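PDB 3VUP: beta-1,4-mannanase from Aplysia kurodai, which hydrolyses beta-1,4-mannan, probably cutting internal beta-1,4-mannosidic linkages, as a digestive enzyme of the sea hare. Local coordinates for residues Arg15-Ser27 / Val311-Val325. Numbering follows the deposited sequence. Where two conformers were deposited one is given.
Sequences RVFLSGGNLPWMS and VYNHGYAGAWSWHLV
Phe17 is clamped between Tyr312 and Gly318: CD1 of Tyr312 points its ring edge at the centre of one face, the two planes 56° apart, while Gly318 CA makes a CH-pi contact on the opposite face, 3.8 Å from the Phe17 ring centroid. The Phe17 ring reaches this slot because CG stands anti to the backbone N (chi1 -179°), and CZ then meets Val311 CG1 and Ala319 CB. Without the ring, as with an alanine at Phe17, a gap would probably open between Tyr312 and the backbone at Gly318, and Tyr312 would lose the face its edge packs against. Tyr312 is held from beyond by its hydroxyl, hydrogen-bonded to Gly345 O.

From here strands 18-22 and 318-322 run parallel, their axes 4.0 Å apart at the closest. Backbone bonds pass alternately between them, among them Ala319 N to Leu18 O (2.7 Å) and Gly20 N to Ala319 O (3.0 Å). Ser321 O takes two donors, Asn22 N at 2.8 Å and, from above the carbonyl plane, Asn22 ND2 at 3.0 Å. Because ND2 also donates to Gly292 O and Asn22 OD1 accepts from Arg60, the amide is fixed in its rotation.

Past the strands, Pro24, which follows a cis peptide bond, lays CD over the centre of the His323 ring (3.4 Å) and CG over the six-membered ring of Trp322. Both rings turn an edge toward the Trp25 indole in offset edge-to-face pairs. Second-shell Gln331 bonds Ser321 OG and Trp322 O, and Trp322 lies beside a bound Tris molecule. The arrangement is the closure of a TIM barrel, first strand against eighth, with the aromatic cluster at the C-terminal strand ends, where glycoside hydrolases of this fold carry their substrate cleft.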
# COMPACT_ATOMS: atom_id res chain seq x y z
N ARG A 15 15.57 4.48 -14.62
CA ARG A 15 14.15 4.63 -14.37
C ARG A 15 13.52 3.25 -14.41
O ARG A 15 13.78 2.47 -15.33
CB ARG A 15 13.52 5.56 -15.40
CG ARG A 15 12.04 5.80 -15.21
CD ARG A 15 11.63 7.07 -15.91
NE ARG A 15 10.26 7.01 -16.41
CZ ARG A 15 9.69 7.96 -17.14
NH1 ARG A 15 8.45 7.82 -17.57
NH2 ARG A 15 10.38 9.06 -17.45
N VAL A 16 12.71 2.95 -13.40
CA VAL A 16 12.11 1.62 -13.27
C VAL A 16 10.59 1.74 -13.21
O VAL A 16 10.06 2.66 -12.57
CB VAL A 16 12.66 0.87 -12.01
CG1 VAL A 16 12.40 1.66 -10.74
CG2 VAL A 16 12.09 -0.53 -11.89
N PHE A 17 9.90 0.82 -13.87
CA PHE A 17 8.45 0.67 -13.75
C PHE A 17 8.20 -0.50 -12.82
O PHE A 17 8.81 -1.57 -12.99
CB PHE A 17 7.84 0.40 -15.13
CG PHE A 17 6.34 0.25 -15.11
CD1 PHE A 17 5.50 1.35 -15.28
CD2 PHE A 17 5.77 -1.00 -14.93
CE1 PHE A 17 4.12 1.21 -15.27
CE2 PHE A 17 4.40 -1.15 -14.92
CZ PHE A 17 3.57 -0.05 -15.10
N LEU A 18 7.33 -0.32 -11.82
CA LEU A 18 7.08 -1.37 -10.84
C LEU A 18 5.96 -2.28 -11.33
O LEU A 18 4.80 -1.88 -11.39
CB LEU A 18 6.72 -0.75 -9.49
CG LEU A 18 7.74 0.23 -8.93
CD1 LEU A 18 7.23 0.87 -7.65
CD2 LEU A 18 9.06 -0.47 -8.66
N SER A 19 6.32 -3.51 -11.68
CA SER A 19 5.38 -4.45 -12.27
C SER A 19 5.28 -5.71 -11.41
O SER A 19 6.30 -6.34 -11.13
CB SER A 19 5.86 -4.86 -13.66
OG SER A 19 5.02 -5.86 -14.19
N GLY A 20 4.08 -6.09 -11.01
CA GLY A 20 3.96 -7.30 -10.23
C GLY A 20 2.56 -7.47 -9.72
O GLY A 20 1.58 -7.27 -10.45
N GLY A 21 2.44 -7.82 -8.45
CA GLY A 21 1.14 -8.07 -7.90
C GLY A 21 1.09 -8.06 -6.39
O GLY A 21 2.11 -7.89 -5.71
N ASN A 22 -0.13 -8.23 -5.89
CA ASN A 22 -0.41 -8.39 -4.48
C ASN A 22 -0.47 -9.87 -4.17
O ASN A 22 -1.27 -10.59 -4.78
CB ASN A 22 -1.79 -7.82 -4.17
CG ASN A 22 -1.85 -6.31 -4.25
OD1 ASN A 22 -1.76 -5.64 -3.24
ND2 ASN A 22 -2.03 -5.78 -5.46
N LEU A 23 0.34 -10.33 -3.22
CA LEU A 23 0.34 -11.73 -2.82
C LEU A 23 -1.07 -12.32 -2.63
O LEU A 23 -1.40 -13.31 -3.26
CB LEU A 23 1.24 -11.93 -1.60
CG LEU A 23 1.39 -13.37 -1.11
CD1 LEU A 23 2.14 -14.20 -2.14
CD2 LEU A 23 2.11 -13.39 0.23
N PRO A 24 -1.92 -11.71 -1.77
CA PRO A 24 -1.70 -10.55 -0.89
C PRO A 24 -1.33 -10.96 0.53
O PRO A 24 -0.96 -10.12 1.34
CB PRO A 24 -3.05 -9.84 -0.90
CG PRO A 24 -4.05 -10.86 -1.37
CD PRO A 24 -3.33 -12.13 -1.72
N TRP A 25 -1.45 -12.26 0.80
CA TRP A 25 -1.14 -12.89 2.07
C TRP A 25 -1.10 -14.38 1.77
O TRP A 25 -1.49 -14.81 0.69
CB TRP A 25 -2.23 -12.60 3.12
CG TRP A 25 -3.61 -12.85 2.63
CD1 TRP A 25 -4.20 -14.06 2.41
CD2 TRP A 25 -4.56 -11.86 2.24
NE1 TRP A 25 -5.47 -13.89 1.92
CE2 TRP A 25 -5.72 -12.54 1.81
CE3 TRP A 25 -4.56 -10.46 2.23
CZ2 TRP A 25 -6.86 -11.87 1.36
CZ3 TRP A 25 -5.69 -9.79 1.78
CH2 TRP A 25 -6.82 -10.50 1.35
N MET A 26 -0.63 -15.16 2.74
CA MET A 26 -0.76 -16.61 2.64
C MET A 26 -1.83 -17.07 3.62
O MET A 26 -2.87 -17.59 3.21
CB MET A 26 0.58 -17.30 2.89
CG MET A 26 0.54 -18.80 2.63
SD MET A 26 -0.08 -19.29 1.01
CE MET A 26 1.07 -18.41 -0.06
N SER A 27 -1.59 -16.85 4.91
CA SER A 27 -2.62 -16.97 5.94
C SER A 27 -2.97 -15.56 6.39
O SER A 27 -2.16 -14.90 7.04
CB SER A 27 -2.09 -17.79 7.11
OG SER A 27 -1.75 -19.10 6.69
N VAL A 311 -1.84 0.38 -18.11
CA VAL A 311 -1.19 1.11 -17.05
C VAL A 311 0.18 1.61 -17.52
O VAL A 311 0.52 2.79 -17.34
CB VAL A 311 -1.04 0.25 -15.77
CG1 VAL A 311 -0.29 1.01 -14.71
CG2 VAL A 311 -2.40 -0.17 -15.24
N TYR A 312 0.94 0.73 -18.15
CA TYR A 312 2.27 1.07 -18.62
C TYR A 312 2.24 2.23 -19.62
O TYR A 312 3.11 3.11 -19.60
CB TYR A 312 2.95 -0.15 -19.24
CG TYR A 312 4.43 0.07 -19.48
CD1 TYR A 312 5.37 -0.28 -18.51
CD2 TYR A 312 4.88 0.68 -20.64
CE1 TYR A 312 6.72 -0.04 -18.71
CE2 TYR A 312 6.22 0.92 -20.84
CZ TYR A 312 7.13 0.57 -19.87
OH TYR A 312 8.47 0.82 -20.07
N ASN A 313 1.24 2.22 -20.49
CA ASN A 313 1.13 3.16 -21.61
C ASN A 313 0.45 4.48 -21.27
O ASN A 313 0.36 5.35 -22.15
CB ASN A 313 0.37 2.52 -22.78
CG ASN A 313 1.16 1.42 -23.46
OD1 ASN A 313 2.39 1.44 -23.48
ND2 ASN A 313 0.45 0.48 -24.05
N HIS A 314 -0.02 4.64 -20.04
CA HIS A 314 -0.75 5.85 -19.67
C HIS A 314 -0.13 6.64 -18.53
O HIS A 314 -0.83 7.30 -17.76
CB HIS A 314 -2.23 5.55 -19.43
CG HIS A 314 -2.95 5.18 -20.69
ND1 HIS A 314 -2.87 3.92 -21.23
CD2 HIS A 314 -3.69 5.92 -21.54
CE1 HIS A 314 -3.55 3.89 -22.36
NE2 HIS A 314 -4.07 5.09 -22.57
N GLY A 315 1.19 6.59 -18.43
CA GLY A 315 1.92 7.51 -17.58
C GLY A 315 2.03 7.12 -16.12
O GLY A 315 2.65 7.83 -15.33
N TYR A 316 1.44 5.98 -15.76
CA TYR A 316 1.50 5.51 -14.39
C TYR A 316 2.89 4.94 -14.10
O TYR A 316 3.66 4.64 -15.02
CB TYR A 316 0.40 4.49 -14.11
CG TYR A 316 -1.00 5.04 -14.35
CD1 TYR A 316 -1.60 5.88 -13.42
CD2 TYR A 316 -1.71 4.73 -15.51
CE1 TYR A 316 -2.86 6.40 -13.63
CE2 TYR A 316 -2.98 5.24 -15.72
CZ TYR A 316 -3.55 6.07 -14.78
OH TYR A 316 -4.81 6.59 -14.98
N ALA A 317 3.19 4.78 -12.82
CA ALA A 317 4.53 4.41 -12.38
C ALA A 317 4.68 2.93 -12.04
O ALA A 317 5.79 2.44 -11.86
CB ALA A 317 4.91 5.25 -11.17
N GLY A 318 3.57 2.21 -11.96
CA GLY A 318 3.60 0.80 -11.65
C GLY A 318 2.22 0.18 -11.77
O GLY A 318 1.22 0.89 -11.83
N ALA A 319 2.20 -1.15 -11.80
CA ALA A 319 0.98 -1.93 -11.94
C ALA A 319 1.12 -3.18 -11.09
O ALA A 319 2.01 -4.00 -11.34
CB ALA A 319 0.78 -2.34 -13.40
N TRP A 320 0.25 -3.31 -10.10
CA TRP A 320 0.21 -4.49 -9.24
C TRP A 320 -1.19 -5.10 -9.31
O TRP A 320 -2.16 -4.49 -8.82
CB TRP A 320 0.54 -4.17 -7.78
CG TRP A 320 1.84 -3.46 -7.54
CD1 TRP A 320 2.98 -3.57 -8.27
CD2 TRP A 320 2.13 -2.54 -6.49
NE1 TRP A 320 3.96 -2.76 -7.74
CE2 TRP A 320 3.46 -2.12 -6.64
CE3 TRP A 320 1.38 -2.03 -5.43
CZ2 TRP A 320 4.06 -1.21 -5.77
CZ3 TRP A 320 1.98 -1.12 -4.57
CH2 TRP A 320 3.31 -0.73 -4.74
N SER A 321 -1.31 -6.28 -9.90
CA SER A 321 -2.60 -6.95 -9.97
C SER A 321 -2.98 -7.56 -8.62
O SER A 321 -2.13 -7.73 -7.72
CB SER A 321 -2.60 -8.00 -11.08
OG SER A 321 -1.53 -8.91 -10.91
N TRP A 322 -4.26 -7.89 -8.46
CA TRP A 322 -4.81 -8.35 -7.19
C TRP A 322 -4.91 -9.87 -7.04
O TRP A 322 -5.61 -10.53 -7.80
CB TRP A 322 -6.19 -7.72 -6.95
CG TRP A 322 -6.82 -8.24 -5.70
CD1 TRP A 322 -7.91 -9.06 -5.61
CD2 TRP A 322 -6.35 -8.04 -4.36
NE1 TRP A 322 -8.15 -9.37 -4.29
CE2 TRP A 322 -7.22 -8.76 -3.51
CE3 TRP A 322 -5.29 -7.31 -3.80
CZ2 TRP A 322 -7.06 -8.78 -2.12
CZ3 TRP A 322 -5.13 -7.33 -2.41
CH2 TRP A 322 -6.01 -8.06 -1.59
N HIS A 323 -4.21 -10.39 -6.02
CA HIS A 323 -4.33 -11.77 -5.52
C HIS A 323 -3.59 -12.78 -6.38
O HIS A 323 -4.19 -13.63 -7.04
CB HIS A 323 -5.77 -12.19 -5.26
CG HIS A 323 -5.90 -13.10 -4.08
ND1 HIS A 323 -5.20 -14.28 -3.97
CD2 HIS A 323 -6.61 -12.97 -2.94
CE1 HIS A 323 -5.49 -14.84 -2.81
NE2 HIS A 323 -6.35 -14.07 -2.17
N LEU A 324 -2.27 -12.72 -6.34
CA LEU A 324 -1.45 -13.65 -7.10
C LEU A 324 -1.66 -15.09 -6.66
O LEU A 324 -1.61 -16.00 -7.48
CB LEU A 324 0.03 -13.30 -6.98
CG LEU A 324 0.46 -12.00 -7.65
CD1 LEU A 324 1.89 -11.68 -7.26
CD2 LEU A 324 0.31 -12.09 -9.17
N VAL A 325 -1.89 -15.32 -5.37
CA VAL A 325 -2.06 -16.69 -4.91
C VAL A 325 -3.22 -17.37 -5.63
O VAL A 325 -3.09 -18.52 -6.07
CB VAL A 325 -2.24 -16.76 -3.38
CG1 VAL A 325 -2.76 -18.11 -2.94
CG2 VAL A 325 -0.91 -16.45 -2.70
O HOH W 1 7.84 4.12 -12.70